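Glutathione S-transferase (Bombyx mori, PDB 4E8H) binds glutathione and, as a homodimer, probably conjugates it to electrophilic compounds. Local coordinates at residues B[169-174]-B[210-215]. Residues are numbered along the deposited sequence; the frame is centred on the assembly and turned at random.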
ATOM      1  N   ILE B 169      16.139  -4.923   1.265  1.00  7.72           N
ATOM      2  CA  ILE B 169      17.124  -5.958   1.548  1.00  7.76           C
ATOM      3  C   ILE B 169      18.522  -5.458   1.178  1.00  7.76           C
ATOM      4  O   ILE B 169      19.487  -5.723   1.902  1.00  7.79           O
ATOM      5  CB  ILE B 169      16.761  -7.303   0.854  1.00  7.80           C
ATOM      6  CG1 ILE B 169      15.353  -7.768   1.272  1.00  7.73           C
ATOM      7  CG2 ILE B 169      17.799  -8.384   1.153  1.00  7.92           C
ATOM      8  CD1 ILE B 169      15.119  -7.887   2.789  1.00  7.71           C
ATOM      9  N   THR B 170      18.621  -4.711   0.078  1.00  7.73           N
ATOM     10  CA  THR B 170      19.876  -4.056  -0.295  1.00  7.82           C
ATOM     11  C   THR B 170      20.332  -3.080   0.797  1.00  8.04           C
ATOM     12  O   THR B 170      21.510  -3.075   1.168  1.00  8.05           O
ATOM     13  CB  THR B 170      19.774  -3.332  -1.661  1.00  7.85           C
ATOM     14  OG1 THR B 170      19.415  -4.276  -2.679  1.00  7.43           O
ATOM     15  CG2 THR B 170      21.108  -2.684  -2.043  1.00  7.65           C
ATOM     16  N   ASN B 171      19.407  -2.274   1.318  1.00  8.14           N
ATOM     17  CA  ASN B 171      19.747  -1.317   2.372  1.00  8.42           C
ATOM     18  C   ASN B 171      20.281  -1.977   3.641  1.00  8.68           C
ATOM     19  O   ASN B 171      21.340  -1.593   4.139  1.00  8.60           O
ATOM     20  CB  ASN B 171      18.563  -0.406   2.704  1.00  8.33           C
ATOM     21  CG  ASN B 171      18.329   0.660   1.649  1.00  8.29           C
ATOM     22  OD1 ASN B 171      19.263   1.133   1.000  1.00  8.42           O
ATOM     23  ND2 ASN B 171      17.073   1.046   1.477  1.00  7.98           N
ATOM     24  N   ILE B 172      19.561  -2.977   4.149  1.00  9.14           N
ATOM     25  CA  ILE B 172      19.970  -3.652   5.385  1.00  9.58           C
ATOM     26  C   ILE B 172      21.301  -4.398   5.225  1.00 10.21           C
ATOM     27  O   ILE B 172      22.094  -4.466   6.166  1.00 10.30           O
ATOM     28  CB  ILE B 172      18.846  -4.539   6.004  1.00  9.45           C
ATOM     29  CG1 ILE B 172      18.537  -5.767   5.132  1.00  9.29           C
ATOM     30  CG2 ILE B 172      17.589  -3.697   6.272  1.00  9.18           C
ATOM     31  CD1 ILE B 172      17.665  -6.819   5.817  1.00  9.06           C
ATOM     32  N   ASP B 173      21.541  -4.936   4.030  1.00 10.92           N
ATOM     33  CA  ASP B 173      22.826  -5.543   3.699  1.00 11.74           C
ATOM     34  C   ASP B 173      23.949  -4.508   3.835  1.00 12.08           C
ATOM     35  O   ASP B 173      24.959  -4.766   4.498  1.00 12.13           O
ATOM     36  CB  ASP B 173      22.791  -6.136   2.287  1.00 11.87           C
ATOM     37  CG  ASP B 173      24.092  -6.816   1.903  1.00 12.47           C
ATOM     38  OD1 ASP B 173      24.482  -7.797   2.572  1.00 12.64           O
ATOM     39  OD2 ASP B 173      24.720  -6.371   0.919  1.00 13.40           O
ATOM     40  N   ALA B 174      23.749  -3.334   3.234  1.00 12.44           N
ATOM     41  CA  ALA B 174      24.699  -2.223   3.336  1.00 12.77           C
ATOM     42  C   ALA B 174      24.894  -1.717   4.771  1.00 12.98           C
ATOM     43  O   ALA B 174      25.947  -1.165   5.098  1.00 13.00           O
ATOM     44  CB  ALA B 174      24.278  -1.080   2.423  1.00 12.67           C
ATOM     45  N   LYS B 210      24.653   2.643  -0.347  1.00 12.89           N
ATOM     46  CA  LYS B 210      25.925   3.105   0.204  1.00 13.63           C
ATOM     47  C   LYS B 210      25.860   4.559   0.659  1.00 13.88           C
ATOM     48  O   LYS B 210      26.470   4.924   1.665  1.00 13.86           O
ATOM     49  CB  LYS B 210      27.049   2.915  -0.809  1.00 13.73           C
ATOM     50  CG  LYS B 210      27.599   1.496  -0.856  1.00 14.88           C
ATOM     51  CD  LYS B 210      28.314   1.228  -2.169  1.00 16.62           C
ATOM     52  CE  LYS B 210      29.358   2.294  -2.457  1.00 17.56           C
ATOM     53  NZ  LYS B 210      29.744   2.327  -3.896  1.00 18.36           N
ATOM     54  N   MET B 211      25.113   5.376  -0.084  1.00 14.32           N
ATOM     55  CA  MET B 211      24.882   6.774   0.283  1.00 14.93           C
ATOM     56  C   MET B 211      24.145   6.895   1.615  1.00 15.18           C
ATOM     57  O   MET B 211      24.535   7.695   2.469  1.00 15.21           O
ATOM     58  CB  MET B 211      24.113   7.503  -0.819  1.00 14.99           C
ATOM     59  CG  MET B 211      24.932   7.775  -2.067  1.00 15.69           C
ATOM     60  SD  MET B 211      23.890   8.393  -3.398  1.00 17.24           S
ATOM     61  CE  MET B 211      25.111   8.752  -4.660  1.00 17.25           C
ATOM     62  N   LEU B 212      23.087   6.103   1.789  1.00 15.61           N
ATOM     63  CA  LEU B 212      22.396   6.018   3.074  1.00 16.05           C
ATOM     64  C   LEU B 212      23.334   5.495   4.164  1.00 16.61           C
ATOM     65  O   LEU B 212      23.295   5.971   5.302  1.00 16.47           O
ATOM     66  CB  LEU B 212      21.151   5.124   2.974  1.00 15.92           C
ATOM     67  CG  LEU B 212      19.919   5.613   2.201  1.00 15.73           C
ATOM     68  CD1 LEU B 212      18.896   4.494   2.064  1.00 15.24           C
ATOM     69  CD2 LEU B 212      19.286   6.846   2.847  1.00 15.44           C
ATOM     70  N   ALA B 213      24.182   4.530   3.806  1.00 17.39           N
ATOM     71  CA  ALA B 213      25.093   3.893   4.762  1.00 18.38           C
ATOM     72  C   ALA B 213      26.192   4.822   5.282  1.00 19.19           C
ATOM     73  O   ALA B 213      26.726   4.597   6.370  1.00 19.26           O
ATOM     74  CB  ALA B 213      25.700   2.627   4.165  1.00 18.19           C
ATOM     75  N   SER B 214      26.526   5.860   4.514  1.00 20.31           N
ATOM     76  CA  SER B 214      27.536   6.832   4.936  1.00 21.44           C
ATOM     77  C   SER B 214      27.089   7.615   6.177  1.00 22.24           C
ATOM     78  O   SER B 214      27.916   8.203   6.877  1.00 22.37           O
ATOM     79  CB  SER B 214      27.912   7.779   3.790  1.00 21.38           C
ATOM     80  OG  SER B 214      26.816   8.584   3.397  1.00 21.40           O
ATOM     81  N   PHE B 215      25.783   7.604   6.447  1.00 23.17           N
ATOM     82  CA  PHE B 215      25.228   8.226   7.650  1.00 24.09           C
ATOM     83  C   PHE B 215      25.478   7.401   8.920  1.00 24.44           C
ATOM     84  O   PHE B 215      25.291   7.899  10.033  1.00 24.53           O
ATOM     85  CB  PHE B 215      23.732   8.518   7.470  1.00 24.23           C
ATOM     86  CG  PHE B 215      23.447   9.651   6.523  1.00 25.04           C
ATOM     87  CD1 PHE B 215      23.285  10.950   7.000  1.00 25.70           C
ATOM     88  CD2 PHE B 215      23.341   9.424   5.153  1.00 25.66           C
ATOM     89  CE1 PHE B 215      23.022  12.006   6.127  1.00 26.12           C
ATOM     90  CE2 PHE B 215      23.080  10.472   4.271  1.00 26.10           C
ATOM     91  CZ  PHE B 215      22.919  11.765   4.759  1.00 26.31           C
TER
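N171 OD1 accepts a hydrogen bond from R19 NH2 and also meets the CD1 methyl of L212, 3.5 Å from that oxygen, where two helices of the all-helical C-terminal domain of the glutathione transferase fold pack together. The bond from R19 links helix 160-174 to helix 16-27 of the thioredoxin-like domain and helps fix the turn of the amide. The direct contact is small: a methyl set on the amide of N171, and one pair of alanine methyls. CD1 of L212 lies over one face of the amide, toward its outer end, with N171 CG and ND2 a little farther off than OD1. N171 brings its amide there with CG anti to the carbonyl carbon (chi1 -75°). Y114 of helix 93-124 packs on both N171 and L212, and bound glutathione is about 8 Å from the leucine side chain. Beside N171, the hydroxyl OG1 of T170 hydrogen-bonds to V166 O in its own helix and to D205 OD2 and Y201 OH of helix 201-213, tying the two helices together. At the last turn of helix 160-174, the CB atoms of A174 and A213 stand 4.3 Å apart, with A174 also resting on A209. The methyl CB of A213 also comes to 3.9 Å from A174 O. Just beyond this pair, S214 OG turns back to M211 O at 2.6 Å, approaching at a C=O...OG angle of 138° and tilted 24° from the carbonyl plane.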